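Local coordinates for L544 (Acanthamoeba polyphaga mimivirus, PDB 4AMQ), which is a viral nucleotidyltransferase that probably transfers nucleotides at a two-manganese centre in a domain joined to a helical one, at residues Thr65-Val70 with Tyr208-Asp213; Arg312-Ile317 with Thr350-Ser355. All blocks are in the same frame, centred on the assembly; numbering follows the deposited sequence.

Contact 1 (Thr65-Val70 with Tyr208-Asp213); sequences TDIDIV and YPIGFD. With MN (manganese (II) ion), chain C; MN (manganese (II) ion), chain B.
D66 OD2 lies between two metal ions: it is 2.2 Å from the manganese of chain C, which it shares with D213 across the contact, and a looser 2.6 Å from the manganese of chain B. D213 OD2 binds the chain C ion from the other strand at 2.6 Å, D68 OD1 adds a ligand at 2.3 Å, and a water a fourth. D68 spans the pair, since its other oxygen, OD2, lies within bonding distance of the chain B ion. D66 OD1 is bound there too, so this carboxylate meets that ion with both oxygens. With CG held between the backbone N and the carbonyl carbon (chi1 66°), the D66 carboxylate is turned to the two ions, and T65 OG1 donates to the anti lone pair of D66 OD1 at 3.0 Å, which steadies it.

Beneath the metals the strands run parallel, 11° apart. I67 N gives a bond to G211 O, I67 O takes one from D213 N at 2.8 Å, and D213 O accepts from I69 N, so both the backbone N and the backbone O of D213 are bonded to the neighbouring strand. Near the start of this ladder a water links T65 O to G211 N. On the face away from the carboxylates, I67 CB sits over the F212 ring, 4.0 Å from its centroid, a CH-pi contact.

The three aspartates, two of them a DxD pair, line one face of the mixed sheet; F212 and I69 pack against helix 28-42, T65 and Y208 touch helix 274-292, and strands 51-54 and 196-204 flank the pair.

Contact 2 (Arg312-Ile317 with Thr350-Ser355); sequences RKLNGI and TNINKS
N351 meets I317 near the end of the loop: with CG anti to the backbone N (chi1 -164°), the amide reaches across so that OD1 lies 3.2 Å from I317 CA and 3.3 Å from I317 CG2. That oxygen also accepts a hydrogen bond from the backbone N of D318, so the amide oxygen serves the loop twice, by one polar bond and by packing against I317.

One residue on, I352 supplies the apolar part. Its CG1 lies 4.0 Å from I317 CD1, the two branched chains crossing at a slant, and 4.3 Å from L314 CD1. The isoleucine is therefore touched by both hydrophobic residues of the loop, while I311 of helix 297-311 and L280 of helix 274-292 close in on it from outside the contact.

At S355 the polar bond across the contact appears. OG donates to N315 O, in the carbonyl plane, with a C=O...O angle of 154°; the modelled 2.5 Å is short and its exact value is doubtful. OG also has a weak bond with Q359 NE2. Next along the loop, G316 comes close, its CA 3.9 Å from S355 OG, and its positive phi of 86° turns the chain there. S355 CB meanwhile rests 4.1 Å from I317 CD1.

N351, I352 and S355 share one side of the helix through their i, i+1, i+4 spacing. The arrangement is that of an all-helical domain in which the loop between helices 297-311 and 319-331 is laid against the long helix 334-368.

Overall arrangement
Along the chain the two contacts come in series: contact 1 is complete before contact 2 begins, and they belong to different parts of the protein, the nucleotidyltransferase domain and the helical domain. Their centres are 24 Å apart and their nearest atoms about 10 Å, so they do not touch. Helix 274-292 links them: V281 meets T65 of contact 1, with Q278 and R282 on Y208, whereas Y276, L279 and L280 meet L314 and I352 of contact 2. The metal-bearing sheet and the helix-and-loop packing thus share one helix, which fits a helical part packed onto the presumed catalytic domain.

Contact 1 (Thr65-Val70 with Tyr208-Asp213)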
# COMPACT_ATOMS: atom_id res chain seq x y z
N THR A 65 -0.55 -10.46 -1.59
CA THR A 65 -0.87 -9.06 -1.85
C THR A 65 0.41 -8.26 -2.07
O THR A 65 0.60 -7.65 -3.13
CB THR A 65 -1.67 -8.44 -0.70
OG1 THR A 65 -0.96 -8.62 0.53
CG2 THR A 65 -3.03 -9.10 -0.60
N ASP A 66 1.28 -8.26 -1.07
CA ASP A 66 2.55 -7.57 -1.17
C ASP A 66 3.58 -8.19 -0.23
O ASP A 66 3.25 -9.09 0.54
CB ASP A 66 2.38 -6.08 -0.86
CG ASP A 66 1.98 -5.84 0.59
OD1 ASP A 66 1.01 -6.48 1.05
OD2 ASP A 66 2.63 -5.02 1.26
N ILE A 67 4.81 -7.70 -0.29
CA ILE A 67 5.86 -8.16 0.61
C ILE A 67 6.42 -7.01 1.43
O ILE A 67 6.83 -5.98 0.88
CB ILE A 67 7.01 -8.87 -0.15
CG1 ILE A 67 6.55 -10.23 -0.70
CG2 ILE A 67 8.21 -9.07 0.76
CD1 ILE A 67 5.62 -10.15 -1.90
N ASP A 68 6.40 -7.17 2.75
CA ASP A 68 6.95 -6.19 3.68
C ASP A 68 8.20 -6.75 4.33
O ASP A 68 8.18 -7.87 4.87
CB ASP A 68 5.93 -5.84 4.77
CG ASP A 68 4.67 -5.20 4.21
OD1 ASP A 68 4.76 -4.55 3.15
OD2 ASP A 68 3.60 -5.35 4.84
N ILE A 69 9.29 -5.99 4.29
CA ILE A 69 10.54 -6.46 4.88
C ILE A 69 11.27 -5.37 5.65
O ILE A 69 11.31 -4.21 5.23
CB ILE A 69 11.48 -7.04 3.79
CG1 ILE A 69 10.88 -8.33 3.23
CG2 ILE A 69 12.86 -7.31 4.35
CD1 ILE A 69 11.80 -9.08 2.31
N VAL A 70 11.84 -5.76 6.80
CA VAL A 70 12.73 -4.88 7.55
C VAL A 70 14.17 -5.30 7.27
O VAL A 70 14.54 -6.46 7.46
CB VAL A 70 12.44 -4.93 9.06
CG1 VAL A 70 13.53 -4.20 9.85
CG2 VAL A 70 11.07 -4.33 9.36
N TYR A 208 1.99 -9.75 -13.41
CA TYR A 208 1.79 -8.34 -13.06
C TYR A 208 2.63 -7.92 -11.84
O TYR A 208 3.15 -8.78 -11.12
CB TYR A 208 0.30 -8.07 -12.82
CG TYR A 208 -0.31 -8.89 -11.70
CD1 TYR A 208 -0.13 -8.52 -10.37
CD2 TYR A 208 -1.08 -10.02 -11.97
CE1 TYR A 208 -0.68 -9.25 -9.34
CE2 TYR A 208 -1.64 -10.76 -10.94
CZ TYR A 208 -1.43 -10.37 -9.62
OH TYR A 208 -1.98 -11.10 -8.59
N PRO A 209 2.77 -6.61 -11.62
CA PRO A 209 3.63 -6.05 -10.55
C PRO A 209 3.11 -6.31 -9.14
O PRO A 209 1.90 -6.31 -8.90
CB PRO A 209 3.61 -4.54 -10.83
CG PRO A 209 3.13 -4.41 -12.23
CD PRO A 209 2.20 -5.54 -12.46
N ILE A 210 4.04 -6.52 -8.21
CA ILE A 210 3.74 -6.75 -6.80
C ILE A 210 4.57 -5.78 -5.96
O ILE A 210 5.75 -5.56 -6.24
CB ILE A 210 4.06 -8.20 -6.40
CG1 ILE A 210 3.20 -9.17 -7.20
CG2 ILE A 210 3.85 -8.41 -4.91
CD1 ILE A 210 1.72 -8.98 -6.96
N GLY A 211 3.95 -5.19 -4.95
CA GLY A 211 4.65 -4.24 -4.10
C GLY A 211 5.62 -4.92 -3.15
O GLY A 211 5.30 -5.92 -2.52
N PHE A 212 6.83 -4.39 -3.09
CA PHE A 212 7.82 -4.80 -2.10
C PHE A 212 8.21 -3.56 -1.31
O PHE A 212 8.82 -2.64 -1.86
CB PHE A 212 9.06 -5.40 -2.78
CG PHE A 212 8.88 -6.81 -3.25
CD1 PHE A 212 8.09 -7.10 -4.35
CD2 PHE A 212 9.50 -7.86 -2.59
CE1 PHE A 212 7.93 -8.41 -4.79
CE2 PHE A 212 9.34 -9.17 -3.02
CZ PHE A 212 8.56 -9.44 -4.12
N ASP A 213 7.84 -3.52 -0.04
CA ASP A 213 8.23 -2.42 0.84
C ASP A 213 9.37 -2.84 1.76
O ASP A 213 9.21 -3.74 2.59
CB ASP A 213 7.03 -1.93 1.66
CG ASP A 213 5.94 -1.30 0.79
OD1 ASP A 213 6.27 -0.72 -0.27
OD2 ASP A 213 4.76 -1.38 1.18
MN MN C . 3.20 -3.13 2.21
MN MN B . 1.69 -6.30 3.33
O HOH W 1 1.16 -5.32 -4.34
O HOH W 2 -0.56 -6.38 3.47
O HOH W 3 1.34 -1.64 1.28

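Contact 2 (Arg312-Ile317 with Thr350-Ser355)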
# COMPACT_ATOMS: atom_id res chain seq x y z
N ARG A 312 -14.20 -12.64 -12.32
CA ARG A 312 -15.30 -13.56 -12.59
C ARG A 312 -15.43 -14.62 -11.50
O ARG A 312 -16.45 -15.31 -11.40
CB ARG A 312 -15.11 -14.23 -13.95
CG ARG A 312 -15.05 -13.26 -15.12
CD ARG A 312 -14.48 -13.92 -16.36
NE ARG A 312 -14.45 -13.01 -17.49
CZ ARG A 312 -15.50 -12.77 -18.28
NH1 ARG A 312 -16.65 -13.39 -18.06
NH2 ARG A 312 -15.39 -11.92 -19.29
N LYS A 313 -14.39 -14.76 -10.68
CA LYS A 313 -14.40 -15.71 -9.58
C LYS A 313 -15.15 -15.15 -8.38
O LYS A 313 -15.54 -15.89 -7.48
CB LYS A 313 -12.97 -16.09 -9.17
CG LYS A 313 -12.10 -16.61 -10.31
CD LYS A 313 -10.90 -17.36 -9.76
CE LYS A 313 -9.99 -17.87 -10.87
NZ LYS A 313 -9.12 -16.79 -11.42
N LEU A 314 -15.35 -13.84 -8.38
CA LEU A 314 -16.04 -13.17 -7.28
C LEU A 314 -17.56 -13.29 -7.41
O LEU A 314 -18.06 -13.74 -8.44
CB LEU A 314 -15.65 -11.70 -7.22
CG LEU A 314 -14.17 -11.37 -7.03
CD1 LEU A 314 -13.99 -9.87 -6.84
CD2 LEU A 314 -13.59 -12.13 -5.84
N ASN A 315 -18.27 -12.88 -6.37
CA ASN A 315 -19.73 -12.89 -6.39
C ASN A 315 -20.30 -11.51 -6.04
O ASN A 315 -19.76 -10.82 -5.18
CB ASN A 315 -20.28 -13.95 -5.43
CG ASN A 315 -19.86 -15.36 -5.82
OD1 ASN A 315 -19.12 -16.02 -5.09
ND2 ASN A 315 -20.33 -15.82 -6.98
N GLY A 316 -21.38 -11.13 -6.71
CA GLY A 316 -22.05 -9.87 -6.43
C GLY A 316 -21.47 -8.68 -7.17
O GLY A 316 -21.75 -7.53 -6.83
N ILE A 317 -20.66 -8.94 -8.19
CA ILE A 317 -19.99 -7.87 -8.93
C ILE A 317 -20.83 -7.40 -10.11
O ILE A 317 -21.36 -8.21 -10.87
CB ILE A 317 -18.59 -8.31 -9.42
CG1 ILE A 317 -17.72 -8.71 -8.24
CG2 ILE A 317 -17.92 -7.19 -10.20
CD1 ILE A 317 -17.54 -7.60 -7.23
N THR A 350 -14.90 0.31 -5.77
CA THR A 350 -16.08 0.56 -4.95
C THR A 350 -16.99 -0.66 -4.92
O THR A 350 -17.49 -1.06 -3.87
CB THR A 350 -16.87 1.76 -5.48
OG1 THR A 350 -16.04 2.92 -5.48
CG2 THR A 350 -18.10 2.02 -4.61
N ASN A 351 -17.21 -1.23 -6.10
CA ASN A 351 -18.10 -2.38 -6.22
C ASN A 351 -17.59 -3.58 -5.43
O ASN A 351 -18.36 -4.26 -4.75
CB ASN A 351 -18.29 -2.74 -7.69
CG ASN A 351 -19.48 -3.66 -7.91
OD1 ASN A 351 -19.34 -4.74 -8.47
ND2 ASN A 351 -20.65 -3.22 -7.47
N ILE A 352 -16.28 -3.83 -5.51
CA ILE A 352 -15.69 -4.96 -4.80
C ILE A 352 -15.81 -4.78 -3.29
O ILE A 352 -16.14 -5.71 -2.57
CB ILE A 352 -14.22 -5.17 -5.18
CG1 ILE A 352 -14.10 -5.57 -6.65
CG2 ILE A 352 -13.58 -6.24 -4.29
CD1 ILE A 352 -12.69 -5.64 -7.16
N ASN A 353 -15.56 -3.56 -2.82
CA ASN A 353 -15.73 -3.24 -1.42
C ASN A 353 -17.16 -3.50 -0.96
O ASN A 353 -17.39 -4.16 0.05
CB ASN A 353 -15.36 -1.79 -1.15
CG ASN A 353 -13.89 -1.61 -0.87
OD1 ASN A 353 -13.42 -1.92 0.23
ND2 ASN A 353 -13.15 -1.12 -1.85
N LYS A 354 -18.11 -2.96 -1.70
CA LYS A 354 -19.52 -3.13 -1.38
C LYS A 354 -19.85 -4.61 -1.24
O LYS A 354 -20.47 -5.03 -0.27
CB LYS A 354 -20.40 -2.49 -2.46
CG LYS A 354 -21.89 -2.60 -2.19
CD LYS A 354 -22.69 -1.92 -3.29
CE LYS A 354 -22.28 -0.46 -3.43
NZ LYS A 354 -22.39 0.26 -2.13
N SER A 355 -19.42 -5.40 -2.22
CA SER A 355 -19.73 -6.82 -2.25
C SER A 355 -19.13 -7.59 -1.07
O SER A 355 -19.83 -8.34 -0.39
CB SER A 355 -19.28 -7.45 -3.57
OG SER A 355 -19.62 -8.83 -3.62